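Local coordinates for protein LBCATS-a (Synthetic construct, PDB 5EY5) that probably acts as a tryptophan synthase alpha chain, cleaving indole-3-glycerol phosphate to indole and glyceraldehyde 3-phosphate, at residues 132-137 with 160-165; 151-156 with 175-180. One frame throughout, in Å; residues are numbered along the deposited sequence.

Contact 1. Residues 132-137 with 160-165; sequences PPEEAA and DERIKM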
loop_
_atom_site.group_PDB
_atom_site.type_symbol
_atom_site.label_atom_id
_atom_site.label_comp_id
_atom_site.label_asym_id
_atom_site.label_seq_id
_atom_site.Cartn_x
_atom_site.Cartn_y
_atom_site.Cartn_z
ATOM N N PRO A 132 12.990 23.583 32.746
ATOM C CA PRO A 132 13.978 24.663 32.719
ATOM C C PRO A 132 13.462 25.893 33.446
ATOM O O PRO A 132 12.245 26.055 33.634
ATOM C CB PRO A 132 14.176 24.936 31.217
ATOM C CG PRO A 132 12.971 24.402 30.560
ATOM C CD PRO A 132 12.498 23.245 31.397
ATOM N N PRO A 133 14.363 26.765 33.906
ATOM C CA PRO A 133 13.927 28.051 34.481
ATOM C C PRO A 133 12.809 28.759 33.725
ATOM O O PRO A 133 11.876 29.256 34.361
ATOM C CB PRO A 133 15.229 28.864 34.470
ATOM C CG PRO A 133 16.274 27.821 34.831
ATOM C CD PRO A 133 15.812 26.548 34.092
ATOM N N GLU A 134 12.862 28.820 32.392
ATOM C CA GLU A 134 11.845 29.575 31.668
ATOM C C GLU A 134 10.439 29.017 31.885
ATOM O O GLU A 134 9.458 29.748 31.700
ATOM C CB GLU A 134 12.175 29.628 30.172
ATOM C CG GLU A 134 13.630 29.970 29.862
ATOM C CD GLU A 134 14.528 28.740 29.856
ATOM O OE1 GLU A 134 14.894 28.275 28.756
ATOM O OE2 GLU A 134 14.853 28.231 30.947
ATOM N N GLU A 135 10.319 27.757 32.287
ATOM C CA GLU A 135 9.028 27.138 32.567
ATOM C C GLU A 135 8.771 26.954 34.059
ATOM O O GLU A 135 7.703 26.455 34.434
ATOM C CB GLU A 135 8.934 25.770 31.879
ATOM C CG GLU A 135 9.434 25.731 30.447
ATOM C CD GLU A 135 8.488 26.426 29.490
ATOM O OE1 GLU A 135 7.494 27.011 29.968
ATOM O OE2 GLU A 135 8.735 26.381 28.266
ATOM N N ALA A 136 9.721 27.328 34.916
ATOM C CA ALA A 136 9.657 27.009 36.336
ATOM C C ALA A 136 9.109 28.149 37.193
ATOM O O ALA A 136 9.163 28.063 38.421
ATOM C CB ALA A 136 11.042 26.604 36.841
ATOM N N ALA A 137 8.574 29.207 36.584
ATOM C CA ALA A 137 8.139 30.356 37.377
ATOM C C ALA A 137 7.144 29.955 38.466
ATOM O O ALA A 137 7.261 30.399 39.618
ATOM C CB ALA A 137 7.541 31.431 36.465
ATOM N N ASP A 160 27.493 30.085 29.086
ATOM C CA ASP A 160 27.657 30.995 30.214
ATOM C C ASP A 160 26.378 31.784 30.464
ATOM O O ASP A 160 25.991 32.001 31.618
ATOM C CB ASP A 160 28.837 31.945 29.972
ATOM N N GLU A 161 25.698 32.206 29.392
ATOM C CA GLU A 161 24.435 32.922 29.547
ATOM C C GLU A 161 23.380 32.045 30.219
ATOM O O GLU A 161 22.665 32.486 31.128
ATOM C CB GLU A 161 23.940 33.403 28.185
ATOM C CG GLU A 161 22.772 34.362 28.273
ATOM C CD GLU A 161 23.166 35.688 28.900
ATOM O OE1 GLU A 161 24.368 35.878 29.192
ATOM O OE2 GLU A 161 22.279 36.545 29.098
ATOM N N ARG A 162 23.259 30.796 29.776
ATOM C CA ARG A 162 22.275 29.916 30.385
ATOM C C ARG A 162 22.627 29.606 31.842
ATOM O O ARG A 162 21.730 29.471 32.681
ATOM C CB ARG A 162 22.156 28.650 29.545
ATOM C CG ARG A 162 21.038 27.783 29.958
ATOM C CD ARG A 162 20.367 27.076 28.789
ATOM N NE ARG A 162 19.113 26.580 29.325
ATOM C CZ ARG A 162 17.949 27.180 29.149
ATOM N NH1 ARG A 162 17.880 28.262 28.382
ATOM N NH2 ARG A 162 16.861 26.677 29.716
ATOM N N ILE A 163 23.918 29.522 32.169
ATOM C CA ILE A 163 24.320 29.302 33.559
ATOM C C ILE A 163 23.896 30.478 34.435
ATOM O O ILE A 163 23.263 30.294 35.479
ATOM C CB ILE A 163 25.835 29.047 33.655
ATOM C CG1 ILE A 163 26.202 27.721 32.992
ATOM C CG2 ILE A 163 26.291 29.063 35.121
ATOM C CD1 ILE A 163 27.673 27.659 32.589
ATOM N N LYS A 164 24.259 31.704 34.040
ATOM C CA LYS A 164 23.809 32.882 34.777
ATOM C C LYS A 164 22.339 32.761 35.110
ATOM O O LYS A 164 21.924 32.904 36.265
ATOM C CB LYS A 164 24.028 34.154 33.959
ATOM C CG LYS A 164 25.442 34.406 33.569
ATOM C CD LYS A 164 26.304 34.597 34.788
ATOM N N MET A 165 21.544 32.480 34.082
ATOM C CA MET A 165 20.100 32.404 34.233
ATOM C C MET A 165 19.695 31.241 35.138
ATOM O O MET A 165 18.790 31.380 35.973
ATOM C CB MET A 165 19.475 32.299 32.843
ATOM C CG MET A 165 17.993 32.514 32.787
ATOM S SD MET A 165 17.210 30.962 33.185
ATOM C CE MET A 165 18.066 29.873 32.048
#
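Glu134 OE1 is gripped by two nitrogens of Arg162, which reaches it end-on. The shorter, straighter bond runs from Arg162 NH2 to Glu134 OE1 at 2.7 Å and takes the syn lone pair; the second, from Arg162 NH1 to Glu134 OE1 at 3.0 Å, arrives from above the carboxylate plane. Both lie within 4° of the guanidinium plane, yet the flat groups are turned 61° apart, so the salt bridge is not the coplanar, two-oxygen kind. The NH2 contact with Glu134 OE2 is a weak, bent bond. Glu134, bent at chi2 (86°), meets the arginine chain at about a right angle. Pro132 CB touches the guanidinium edge, 3.5 Å from Arg162 NH2, while Met165 CE sits over the centre of one face. Bends at chi2 and chi3 bring Met165 SD and CE against CB and CG of Pro133 (SD to CB 3.2 Å), the side chains crossing obliquely. Arg162 NE makes a further salt bridge to an acidic side chain of another protein chain, sharing the guanidinium across a subunit interface. The contact joins the loop between strand 125-127 and helix 137-146 to the first turns of helix 160-169, with Pro133 packing inward on Phe152 of strand 149-154.

Contact 2. Residues 151-156 with 175-180; sequences IFLVAP and YCVSVT. With G3P (sn-glycerol-3-phosphate), chain E.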
loop_
_atom_site.group_PDB
_atom_site.type_symbol
_atom_site.label_atom_id
_atom_site.label_comp_id
_atom_site.label_asym_id
_atom_site.label_seq_id
_atom_site.Cartn_x
_atom_site.Cartn_y
_atom_site.Cartn_z
ATOM N N ILE A 151 16.508 22.715 42.895
ATOM C CA ILE A 151 17.842 22.452 42.369
ATOM C C ILE A 151 17.768 22.307 40.854
ATOM O O ILE A 151 17.077 21.416 40.342
ATOM C CB ILE A 151 18.433 21.191 43.003
ATOM C CG1 ILE A 151 18.546 21.379 44.524
ATOM C CG2 ILE A 151 19.770 20.849 42.341
ATOM C CD1 ILE A 151 17.905 20.275 45.322
ATOM N N PHE A 152 18.490 23.166 40.130
ATOM C CA PHE A 152 18.505 23.118 38.669
ATOM C C PHE A 152 19.798 22.486 38.159
ATOM O O PHE A 152 20.862 22.624 38.774
ATOM C CB PHE A 152 18.342 24.522 38.071
ATOM C CG PHE A 152 16.943 25.084 38.184
ATOM C CD1 PHE A 152 16.627 26.007 39.164
ATOM C CD2 PHE A 152 15.947 24.691 37.298
ATOM C CE1 PHE A 152 15.345 26.530 39.260
ATOM C CE2 PHE A 152 14.660 25.211 37.385
ATOM C CZ PHE A 152 14.354 26.126 38.363
ATOM N N LEU A 153 19.690 21.785 37.022
ATOM C CA LEU A 153 20.825 21.123 36.379
ATOM C C LEU A 153 21.534 22.049 35.400
ATOM O O LEU A 153 20.904 22.862 34.711
ATOM C CB LEU A 153 20.383 19.871 35.619
ATOM C CG LEU A 153 20.072 18.611 36.419
ATOM C CD1 LEU A 153 19.222 18.970 37.614
ATOM C CD2 LEU A 153 19.351 17.573 35.529
ATOM N N VAL A 154 22.852 21.905 35.333
ATOM C CA VAL A 154 23.685 22.602 34.364
ATOM C C VAL A 154 24.464 21.545 33.604
ATOM O O VAL A 154 25.088 20.666 34.214
ATOM C CB VAL A 154 24.630 23.612 35.034
ATOM C CG1 VAL A 154 25.505 24.297 33.974
ATOM C CG2 VAL A 154 23.824 24.639 35.801
ATOM N N ALA A 155 24.407 21.612 32.316
ATOM C CA ALA A 155 25.015 20.603 31.471
ATOM C C ALA A 155 26.277 21.136 30.818
ATOM O O ALA A 155 26.459 22.349 30.672
ATOM C CB ALA A 155 24.025 20.147 30.395
ATOM N N PRO A 156 27.178 20.244 30.407
ATOM C CA PRO A 156 28.428 20.708 29.789
ATOM C C PRO A 156 28.210 21.585 28.568
ATOM O O PRO A 156 29.106 22.355 28.218
ATOM C CB PRO A 156 29.146 19.401 29.423
ATOM C CG PRO A 156 28.531 18.357 30.343
ATOM C CD PRO A 156 27.093 18.775 30.480
ATOM N N TYR A 175 23.146 21.319 40.426
ATOM C CA TYR A 175 23.419 19.966 39.968
ATOM C C TYR A 175 24.179 20.064 38.648
ATOM O O TYR A 175 23.625 20.502 37.638
ATOM C CB TYR A 175 22.100 19.220 39.832
ATOM C CG TYR A 175 22.192 17.718 39.656
ATOM C CD1 TYR A 175 21.187 16.886 40.135
ATOM C CD2 TYR A 175 23.246 17.141 38.963
ATOM C CE1 TYR A 175 21.252 15.521 39.951
ATOM C CE2 TYR A 175 23.322 15.788 38.776
ATOM C CZ TYR A 175 22.328 14.979 39.269
ATOM O OH TYR A 175 22.429 13.624 39.069
ATOM N N CYS A 176 25.453 19.679 38.661
ATOM C CA CYS A 176 26.309 19.729 37.474
ATOM C C CYS A 176 26.254 18.363 36.796
ATOM O O CYS A 176 26.667 17.352 37.376
ATOM C CB CYS A 176 27.734 20.137 37.869
ATOM S SG CYS A 176 29.017 20.111 36.593
ATOM N N VAL A 177 25.699 18.322 35.588
ATOM C CA VAL A 177 25.574 17.077 34.835
ATOM C C VAL A 177 26.907 16.774 34.168
ATOM O O VAL A 177 27.386 17.544 33.328
ATOM C CB VAL A 177 24.449 17.171 33.799
ATOM C CG1 VAL A 177 24.249 15.835 33.102
ATOM C CG2 VAL A 177 23.190 17.651 34.463
ATOM N N SER A 178 27.524 15.661 34.555
ATOM C CA SER A 178 28.871 15.385 34.084
ATOM C C SER A 178 28.919 15.097 32.588
ATOM O O SER A 178 29.981 15.255 31.976
ATOM C CB SER A 178 29.473 14.211 34.853
ATOM O OG SER A 178 28.852 13.001 34.456
ATOM N N VAL A 179 27.806 14.693 31.983
ATOM C CA VAL A 179 27.799 14.244 30.595
ATOM C C VAL A 179 26.554 14.773 29.903
ATOM O O VAL A 179 25.461 14.782 30.482
ATOM C CB VAL A 179 27.836 12.706 30.497
ATOM C CG1 VAL A 179 26.687 12.110 31.312
ATOM C CG2 VAL A 179 27.744 12.269 29.042
ATOM N N THR A 180 26.707 15.171 28.659
ATOM C CA THR A 180 25.569 15.524 27.863
ATOM C C THR A 180 24.935 14.212 27.425
ATOM O O THR A 180 25.352 13.578 26.474
ATOM C CB THR A 180 25.946 16.419 26.675
ATOM O OG1 THR A 180 26.122 17.762 27.128
ATOM C CG2 THR A 180 24.865 16.402 25.601
HETATM O O1 G3P E . 20.650 12.230 40.644
HETATM C C1 G3P E . 20.317 11.484 39.511
HETATM C C2 G3P E . 21.106 10.180 39.472
HETATM O O2 G3P E . 20.456 9.336 38.566
HETATM C C3 G3P E . 22.582 10.411 39.082
HETATM O O1P G3P E . 22.887 9.899 37.806
HETATM O O4P G3P E . 22.300 7.407 37.815
HETATM O O2P G3P E . 24.186 8.152 36.334
HETATM O O3P G3P E . 24.508 8.134 38.753
HETATM P P G3P E . 23.481 8.361 37.668
HETATM O O HOH W 1 28.142 20.457 33.273
#
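Neighbouring parallel strands 149-154 and 174-177 of the eight-stranded barrel pair here, with Leu153 opposite Tyr175 and Val154 opposite Cys176. Tyr175 N donates to Phe152 O at 3.1 Å from above the carbonyl plane, whereas Val154 N to Tyr175 O and Val177 N to Val154 O, both 2.8 Å, run nearly along their C=O axes. Past the last bridge, a water donates to both Val154 O and Val177 O, continuing the link where the strands end. Pro156 lies beyond it, its CD 3.1 Å from Val177 O.

Leu153 and Tyr175 project side by side from the same face of the sheet. Leu153 CD1 packs 3.6 Å from Tyr175 CB, and Leu153 CG lies over one face of the ring. With CG anti to the backbone N (chi1 -167°), Tyr175 extends its ring from the strand so that OH donates to O1 of sn-glycerol-3-phosphate at 2.8 Å; O1 lies at the ring edge, in plane. Glu49 OE2, Gly184 N and Gly213 N also bind the ligand. Val154, on the other face, packs against Ile163 and Ile166 of helix 160-169. A ligand at the C-terminal mouth of the parallel strands, with helices packed outside, is characteristic of the TIM barrel.

From the N terminus the segments come in the order 132-137, 151-156, 160-165, 175-180, so the two contacts cross instead of nesting. Contact 1 closes a loop of 22 intervening residues containing most of helix 137-146 and strand 149-154; contact 2 closes one of 18 holding the whole of helix 160-169, completing the right-handed beta-alpha-beta crossover usual in this barrel. Their centres lie 12 Å apart, contact 1 at the surface and contact 2 partly buried. Packing bridges them: Ile163 CG1 is 3.6 Å from Val154 CG1, and Ala136 CB is 3.7 Å from Phe152 CZ. Together they connect the outer helical layer to strands 149-154 and 174-177, the latter carrying the Tyr175 that meets the ligand.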